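Local atomic coordinates of periplasmic binding protein (Mycobacterium smegmatis, PDB entry 4MDY), a protein that probably binds an iron-containing or related solute in the periplasm and delivers it to an ABC transporter. Residues A[43-49]-A[145-151]; A[134-139]-A[155-159]; A[196-200]-A[274-279]. Numbering follows the deposited sequence.

Contact 1: A[43-49]-A[145-151]; sequences DLLAVGV and VFKNAEM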
# COMPACT_ATOMS: atom_id res chain seq x y z
N ASP A 43 -8.90 -2.70 -2.89
CA ASP A 43 -9.14 -3.50 -4.10
C ASP A 43 -10.63 -3.78 -4.24
O ASP A 43 -11.21 -3.60 -5.30
CB ASP A 43 -8.36 -4.81 -4.06
CG ASP A 43 -6.86 -4.60 -3.94
OD1 ASP A 43 -6.20 -4.25 -4.95
OD2 ASP A 43 -6.33 -4.81 -2.83
N LEU A 44 -11.25 -4.21 -3.14
CA LEU A 44 -12.68 -4.53 -3.13
C LEU A 44 -13.54 -3.30 -3.50
O LEU A 44 -14.37 -3.35 -4.41
CB LEU A 44 -13.08 -5.10 -1.76
CG LEU A 44 -12.46 -6.49 -1.52
CD1 LEU A 44 -12.48 -6.89 -0.05
CD2 LEU A 44 -13.16 -7.55 -2.37
N LEU A 45 -13.29 -2.20 -2.80
CA LEU A 45 -14.05 -0.97 -3.01
C LEU A 45 -13.86 -0.39 -4.42
O LEU A 45 -14.79 0.18 -4.98
CB LEU A 45 -13.71 0.06 -1.94
CG LEU A 45 -14.24 -0.28 -0.54
CD1 LEU A 45 -13.64 0.68 0.48
CD2 LEU A 45 -15.75 -0.24 -0.50
N ALA A 46 -12.66 -0.54 -4.98
CA ALA A 46 -12.38 -0.07 -6.34
C ALA A 46 -13.36 -0.65 -7.36
O ALA A 46 -13.72 0.02 -8.32
CB ALA A 46 -10.95 -0.40 -6.75
N VAL A 47 -13.78 -1.90 -7.15
CA VAL A 47 -14.70 -2.57 -8.07
C VAL A 47 -16.14 -2.68 -7.55
O VAL A 47 -16.94 -3.43 -8.08
CB VAL A 47 -14.17 -3.96 -8.51
CG1 VAL A 47 -12.88 -3.79 -9.31
CG2 VAL A 47 -13.94 -4.88 -7.31
N GLY A 48 -16.45 -1.92 -6.49
CA GLY A 48 -17.83 -1.82 -6.01
C GLY A 48 -18.29 -2.92 -5.08
O GLY A 48 -19.47 -3.06 -4.83
N VAL A 49 -17.35 -3.71 -4.57
CA VAL A 49 -17.65 -4.73 -3.57
C VAL A 49 -17.41 -4.10 -2.20
O VAL A 49 -16.27 -3.78 -1.86
CB VAL A 49 -16.79 -5.98 -3.77
CG1 VAL A 49 -17.04 -6.99 -2.65
CG2 VAL A 49 -17.08 -6.61 -5.14
N VAL A 145 -13.95 -11.99 -7.00
CA VAL A 145 -15.23 -11.27 -6.90
C VAL A 145 -15.90 -11.07 -8.25
O VAL A 145 -16.87 -10.31 -8.36
CB VAL A 145 -15.09 -9.94 -6.12
CG1 VAL A 145 -14.43 -10.19 -4.77
CG2 VAL A 145 -14.32 -8.87 -6.90
N PHE A 146 -15.39 -11.76 -9.27
CA PHE A 146 -16.01 -11.84 -10.59
C PHE A 146 -15.99 -10.50 -11.34
O PHE A 146 -16.92 -10.18 -12.08
CB PHE A 146 -17.45 -12.38 -10.48
CG PHE A 146 -17.53 -13.83 -10.06
CD1 PHE A 146 -17.27 -14.22 -8.75
CD2 PHE A 146 -17.92 -14.80 -10.98
CE1 PHE A 146 -17.36 -15.54 -8.37
CE2 PHE A 146 -18.02 -16.13 -10.60
CZ PHE A 146 -17.74 -16.51 -9.29
N LYS A 147 -14.93 -9.72 -11.12
CA LYS A 147 -14.78 -8.39 -11.72
C LYS A 147 -13.35 -8.20 -12.22
O LYS A 147 -12.75 -7.13 -12.09
CB LYS A 147 -15.19 -7.31 -10.72
CG LYS A 147 -16.63 -7.48 -10.23
CD LYS A 147 -17.18 -6.26 -9.55
CE LYS A 147 -18.48 -6.57 -8.81
NZ LYS A 147 -19.10 -5.34 -8.22
N ASN A 148 -12.81 -9.26 -12.79
CA ASN A 148 -11.43 -9.23 -13.28
C ASN A 148 -11.22 -8.25 -14.44
O ASN A 148 -10.14 -7.66 -14.54
CB ASN A 148 -10.95 -10.64 -13.65
CG ASN A 148 -11.97 -11.40 -14.48
OD1 ASN A 148 -12.99 -11.86 -13.96
ND2 ASN A 148 -11.70 -11.53 -15.78
N ALA A 149 -12.22 -8.07 -15.29
CA ALA A 149 -12.11 -7.11 -16.41
C ALA A 149 -11.90 -5.68 -15.91
O ALA A 149 -11.03 -4.95 -16.37
CB ALA A 149 -13.33 -7.20 -17.31
N GLU A 150 -12.71 -5.26 -14.94
CA GLU A 150 -12.56 -3.93 -14.36
C GLU A 150 -11.23 -3.79 -13.64
O GLU A 150 -10.58 -2.75 -13.72
CB GLU A 150 -13.72 -3.61 -13.41
CG GLU A 150 -13.72 -2.16 -12.89
CD GLU A 150 -13.99 -1.15 -13.99
OE1 GLU A 150 -15.16 -0.74 -14.13
OE2 GLU A 150 -13.05 -0.78 -14.73
N MSE A 151 -10.84 -4.83 -12.90
CA MSE A 151 -9.60 -4.75 -12.11
C MSE A 151 -8.43 -4.59 -13.04
O MSE A 151 -7.50 -3.82 -12.77
CB MSE A 151 -9.43 -5.99 -11.23
CG MSE A 151 -8.29 -5.83 -10.23
SE MSE A 151 -8.73 -4.48 -8.84
CE MSE A 151 -9.89 -5.70 -7.82
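Two helix ends meet here. Residues 43-49 finish helix 40-46, and Val145 to Lys147 form the turn between helix 134-144 and helix 148-168. Both preceding helices stop in a Schellman motif: Gly48 (phi 84°) and Phe146 (phi 67°) are the C-prime residues, and in the first the bonds Val49 N to Leu44 O (3.0 Å) and Gly48 N to Leu45 O (3.1 Å) close the turn. Lys147 then takes the N-cap position of the next helix, and Met151 N bonds to Lys147 O at 3.1 Å. In this family of solute-binding proteins a single long helix links the two lobes, and helix 148-168 fits that role; the contact therefore seats its first turn on the N-terminal lobe.

The closest CA atoms are those of Val47 and Glu150, 6.8 Å apart. Val47 points toward the other segment and gives up 102 Å² of its surface, the largest share of any residue here. Its CG2 lies 4.0 Å from Val145 CG2, and its CG1 is 3.8 Å from CE of Met151, which is selenomethionine in this crystal. Leu44 CD2 to Val145 CG1 (3.8 Å) and Val49 CG2 to Val145 CG2 (4.0 Å) extend the apolar patch, which Ile141 and Val33 border through Leu44. Asp43 sends its carboxylate elsewhere, to Gln137. At the solvent side the chain of Lys147, with chi2 to chi4 all t, stretches across the gap between the segments so that NZ donates to Val47 O at 2.9 Å, a carbonyl just beyond helix 40-46.

Contact 2: A[134-139]-A[155-159]; sequences WKDQAT and IKSVD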
# COMPACT_ATOMS: atom_id res chain seq x y z
N TRP A 134 1.38 -5.25 -5.29
CA TRP A 134 -0.00 -4.75 -5.33
C TRP A 134 -0.80 -5.29 -6.52
O TRP A 134 -1.97 -5.57 -6.40
CB TRP A 134 -0.06 -3.20 -5.29
CG TRP A 134 0.25 -2.49 -6.57
CD1 TRP A 134 1.50 -2.18 -7.05
CD2 TRP A 134 -0.68 -2.00 -7.53
NE1 TRP A 134 1.39 -1.52 -8.25
CE2 TRP A 134 0.06 -1.40 -8.57
CE3 TRP A 134 -2.08 -2.01 -7.62
CZ2 TRP A 134 -0.55 -0.81 -9.69
CZ3 TRP A 134 -2.68 -1.42 -8.72
CH2 TRP A 134 -1.91 -0.83 -9.74
N LYS A 135 -0.15 -5.47 -7.66
CA LYS A 135 -0.86 -5.98 -8.82
C LYS A 135 -1.29 -7.45 -8.64
O LYS A 135 -2.36 -7.84 -9.10
CB LYS A 135 -0.02 -5.81 -10.09
CG LYS A 135 0.19 -4.35 -10.47
CD LYS A 135 1.05 -4.23 -11.73
CE LYS A 135 1.29 -2.78 -12.08
NZ LYS A 135 2.15 -2.63 -13.29
N ASP A 136 -0.46 -8.25 -7.97
CA ASP A 136 -0.80 -9.65 -7.72
C ASP A 136 -2.02 -9.72 -6.81
O ASP A 136 -2.96 -10.48 -7.04
CB ASP A 136 0.36 -10.39 -7.06
CG ASP A 136 1.56 -10.54 -7.96
OD1 ASP A 136 1.46 -10.27 -9.18
OD2 ASP A 136 2.62 -10.93 -7.42
N GLN A 137 -2.00 -8.91 -5.76
CA GLN A 137 -3.13 -8.84 -4.85
C GLN A 137 -4.41 -8.36 -5.54
O GLN A 137 -5.48 -8.93 -5.34
CB GLN A 137 -2.78 -7.93 -3.67
CG GLN A 137 -3.96 -7.58 -2.79
CD GLN A 137 -3.52 -6.89 -1.52
OE1 GLN A 137 -2.65 -7.38 -0.81
NE2 GLN A 137 -4.13 -5.74 -1.23
N ALA A 138 -4.31 -7.30 -6.35
CA ALA A 138 -5.47 -6.77 -7.05
C ALA A 138 -6.03 -7.82 -8.01
O ALA A 138 -7.23 -8.05 -8.05
CB ALA A 138 -5.11 -5.51 -7.81
N THR A 139 -5.14 -8.46 -8.76
CA THR A 139 -5.58 -9.44 -9.75
C THR A 139 -6.35 -10.62 -9.14
O THR A 139 -7.42 -10.97 -9.63
CB THR A 139 -4.40 -9.95 -10.59
OG1 THR A 139 -3.80 -8.83 -11.26
CG2 THR A 139 -4.88 -10.95 -11.64
N ILE A 155 -5.76 -1.46 -12.95
CA ILE A 155 -4.30 -1.60 -12.95
C ILE A 155 -3.68 -0.80 -14.11
O ILE A 155 -2.71 -0.06 -13.92
CB ILE A 155 -3.87 -3.08 -13.01
CG1 ILE A 155 -4.28 -3.80 -11.71
CG2 ILE A 155 -2.37 -3.21 -13.23
CD1 ILE A 155 -4.20 -5.32 -11.76
N LYS A 156 -4.26 -0.95 -15.30
CA LYS A 156 -3.86 -0.16 -16.48
C LYS A 156 -3.92 1.34 -16.22
O LYS A 156 -3.02 2.09 -16.60
CB LYS A 156 -4.78 -0.45 -17.67
CG LYS A 156 -4.45 -1.70 -18.46
CD LYS A 156 -5.50 -1.96 -19.53
CE LYS A 156 -5.31 -3.33 -20.18
NZ LYS A 156 -6.30 -3.60 -21.25
N SER A 157 -5.02 1.76 -15.60
CA SER A 157 -5.27 3.18 -15.31
C SER A 157 -4.18 3.78 -14.41
O SER A 157 -3.73 4.90 -14.65
CB SER A 157 -6.64 3.34 -14.65
OG SER A 157 -6.95 4.70 -14.46
N VAL A 158 -3.78 3.04 -13.38
CA VAL A 158 -2.71 3.47 -12.48
C VAL A 158 -1.38 3.59 -13.22
O VAL A 158 -0.70 4.61 -13.09
CB VAL A 158 -2.56 2.50 -11.29
CG1 VAL A 158 -1.25 2.75 -10.53
CG2 VAL A 158 -3.75 2.62 -10.36
N ASP A 159 -1.02 2.56 -13.98
CA ASP A 159 0.21 2.60 -14.78
C ASP A 159 0.22 3.82 -15.70
O ASP A 159 1.23 4.54 -15.78
CB ASP A 159 0.35 1.32 -15.62
CG ASP A 159 0.73 0.10 -14.79
OD1 ASP A 159 1.20 0.27 -13.64
OD2 ASP A 159 0.57 -1.04 -15.29
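Helix 134-139 and helix 155-159 run nearly antiparallel, with 154° between their directions and 11.9 Å between the axes of these short segments. They belong to the helical hairpin formed by helix 134-144 and helix 148-168, the latter probably the long helix that joins the lobes in this protein family. Ile155 comes first and does most of the packing, with 90 Å² covered. It is a knob in a hole made by Trp134, Lys135, Ala138 and Thr139: CD1 is 4.1 Å from Ala138 CB and 3.6 Å from Thr139 OG1, while CG2 lies 3.9 Å from Lys135 CE. Thr139 OG1 is itself tied back to Lys135 O at 2.8 Å. One turn on, Val158 places CG1 3.7 Å from Trp134 CH2, continuing the apolar strip that Ile155 CG1 begins at 4.1 Å from Trp134 CZ3. The indole also meets Tyr279 edge-to-face, so it fills space between this hairpin and a later part of the chain. Asp159 completes the walk: Lys135, extended with chi2 to chi4 all t, sets NZ 3.0 Å from Asp159 OD2 and 3.1 Å from Asp159 OD1, a bidentate salt bridge; OD1 also accepts from Gln203. Apolar packing of Ile155 and Val158 beside this two-pronged bridge is consistent with a defined pairing of the two helices.

Contact 3: A[196-200]-A[274-279]; sequences WRTDF and ASPLSY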
# COMPACT_ATOMS: atom_id res chain seq x y z
N TRP A 196 8.99 -3.73 -5.89
CA TRP A 196 7.69 -3.35 -6.41
C TRP A 196 7.18 -2.04 -5.82
O TRP A 196 6.55 -1.25 -6.52
CB TRP A 196 6.66 -4.47 -6.25
CG TRP A 196 6.06 -4.66 -4.89
CD1 TRP A 196 6.36 -5.64 -3.99
CD2 TRP A 196 4.98 -3.91 -4.30
NE1 TRP A 196 5.56 -5.53 -2.88
CE2 TRP A 196 4.70 -4.48 -3.05
CE3 TRP A 196 4.22 -2.81 -4.72
CZ2 TRP A 196 3.71 -3.98 -2.19
CZ3 TRP A 196 3.23 -2.31 -3.88
CH2 TRP A 196 2.99 -2.90 -2.63
N ARG A 197 7.48 -1.80 -4.54
CA ARG A 197 7.04 -0.57 -3.87
C ARG A 197 7.63 0.71 -4.43
O ARG A 197 7.05 1.78 -4.25
CB ARG A 197 7.36 -0.64 -2.38
CG ARG A 197 6.44 -1.56 -1.60
CD ARG A 197 6.46 -1.20 -0.13
NE ARG A 197 5.29 -1.73 0.56
CZ ARG A 197 4.12 -1.10 0.71
NH1 ARG A 197 3.15 -1.71 1.35
NH2 ARG A 197 3.91 0.13 0.23
N THR A 198 8.79 0.63 -5.08
CA THR A 198 9.39 1.82 -5.70
C THR A 198 9.08 1.93 -7.20
O THR A 198 9.49 2.90 -7.84
CB THR A 198 10.91 1.88 -5.48
OG1 THR A 198 11.54 0.71 -6.04
CG2 THR A 198 11.24 1.95 -3.99
N ASP A 199 8.37 0.96 -7.77
CA ASP A 199 8.07 0.97 -9.21
C ASP A 199 7.41 2.27 -9.64
O ASP A 199 7.73 2.81 -10.71
CB ASP A 199 7.19 -0.21 -9.62
CG ASP A 199 7.96 -1.51 -9.75
OD1 ASP A 199 9.21 -1.49 -9.83
OD2 ASP A 199 7.30 -2.58 -9.78
N PHE A 200 6.49 2.78 -8.83
CA PHE A 200 5.79 4.01 -9.19
C PHE A 200 6.75 5.18 -9.39
O PHE A 200 6.51 6.01 -10.25
CB PHE A 200 4.69 4.36 -8.18
CG PHE A 200 5.18 4.97 -6.90
CD1 PHE A 200 5.63 4.17 -5.85
CD2 PHE A 200 5.16 6.34 -6.73
CE1 PHE A 200 6.06 4.74 -4.67
CE2 PHE A 200 5.58 6.92 -5.54
CZ PHE A 200 6.03 6.12 -4.51
N ALA A 274 -0.70 1.71 -1.49
CA ALA A 274 -0.29 1.27 -2.83
C ALA A 274 -1.40 0.47 -3.51
O ALA A 274 -1.20 -0.68 -3.93
CB ALA A 274 0.98 0.43 -2.73
N SER A 275 -2.58 1.07 -3.59
CA SER A 275 -3.78 0.38 -4.05
C SER A 275 -4.34 0.99 -5.33
O SER A 275 -3.91 2.07 -5.74
CB SER A 275 -4.83 0.43 -2.94
OG SER A 275 -5.55 1.64 -3.00
N PRO A 276 -5.31 0.31 -5.97
CA PRO A 276 -5.97 0.88 -7.15
C PRO A 276 -6.64 2.24 -6.89
O PRO A 276 -6.80 3.04 -7.81
CB PRO A 276 -7.02 -0.17 -7.50
CG PRO A 276 -6.44 -1.44 -7.01
CD PRO A 276 -5.69 -1.10 -5.76
N LEU A 277 -7.03 2.49 -5.65
CA LEU A 277 -7.64 3.76 -5.29
C LEU A 277 -6.64 4.75 -4.71
O LEU A 277 -6.84 5.96 -4.84
CB LEU A 277 -8.80 3.55 -4.31
CG LEU A 277 -10.00 2.78 -4.84
CD1 LEU A 277 -11.06 2.65 -3.75
CD2 LEU A 277 -10.59 3.46 -6.07
N SER A 278 -5.58 4.26 -4.06
CA SER A 278 -4.64 5.17 -3.39
C SER A 278 -3.57 5.72 -4.34
O SER A 278 -3.15 6.87 -4.21
CB SER A 278 -4.02 4.51 -2.16
OG SER A 278 -2.83 3.80 -2.44
N TYR A 279 -3.14 4.90 -5.30
CA TYR A 279 -2.09 5.35 -6.21
C TYR A 279 -2.45 6.58 -7.07
O TYR A 279 -1.58 7.41 -7.33
CB TYR A 279 -1.59 4.20 -7.11
CG TYR A 279 -0.39 3.45 -6.58
CD1 TYR A 279 0.67 4.10 -5.94
CD2 TYR A 279 -0.29 2.07 -6.76
CE1 TYR A 279 1.77 3.40 -5.46
CE2 TYR A 279 0.81 1.36 -6.30
CZ TYR A 279 1.83 2.03 -5.66
OH TYR A 279 2.91 1.31 -5.21
O HOH W 1 4.84 0.87 -7.06
O HOH W 2 4.29 2.03 -3.31
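Tyr279 has an unusual chi1 of -93°, between the standard wells, and with this setting the ring reaches residues 196-200 from the start of helix 279-294. The ring meets Phe200 obliquely, centroids 5.6 Å apart and planes at 41°, with Phe200 CD1 4.0 Å from Tyr279 CE1. Phe200 adopts chi1 p (78°), tolerated here in the first turn of helix 199-203. Trp196 shares that value (78°), and its CZ3 lies 3.7 Å from Ala274 CB, close to the indole plane, and 3.9 Å from Tyr279 OH; its NE1 bonds to Phe131 O. No direct hydrogen bond crosses between the segments, so water does the polar work. Water 1 gives to Trp196 O (2.8 Å), accepts from Phe200 N (3.1 Å) and touches Tyr279 OH at 2.7 Å; Trp196 O and Phe200 N are 4.6 Å apart, and the water fills the gap. Water 2 gives to Arg197 O (2.9 Å) and lies 2.5 Å from Tyr279 OH. In the bilobal fold expected of this family, the contact, its centre about 6 Å from the centre of the chain, probably lies between the two lobes. Within 274-279, Ser275 forms an ST motif: its OG (chi1 p) accepts from Ser278 N at 2.8 Å, and Ser278 OG in turn accepts from Ser275 N at 3.0 Å. Arg197 bends at chi4 (-89°), bringing NH2 4.2 Å from Ala274 CB while it donates to Ala272 O.

Along the chain from the N terminus, contact 1 opens at 43-49 and closes after 95 intervening residues at 145-151. Contact 2 opens inside that span, at 134-139, and closes beyond it at 155-159 after a short 15-residue hairpin, so the two cross and both use helix 148-168. They touch through Asp43 OD2 and Gln137 NE2, 2.9 Å apart and probably hydrogen-bonded. Contact 3 follows in series, bridging 73 residues that include strands 207-208, 229-233 and 260-262 of the four-stranded parallel sheet. Its 274-279 loop returns to the earlier pair: Pro276 CD lies 3.3 Å from Asp43 OD1, and Tyr279 CE2 is 3.5 Å from Trp134 NE1. Together they join N-terminal helices, helix 148-168 and the late chain.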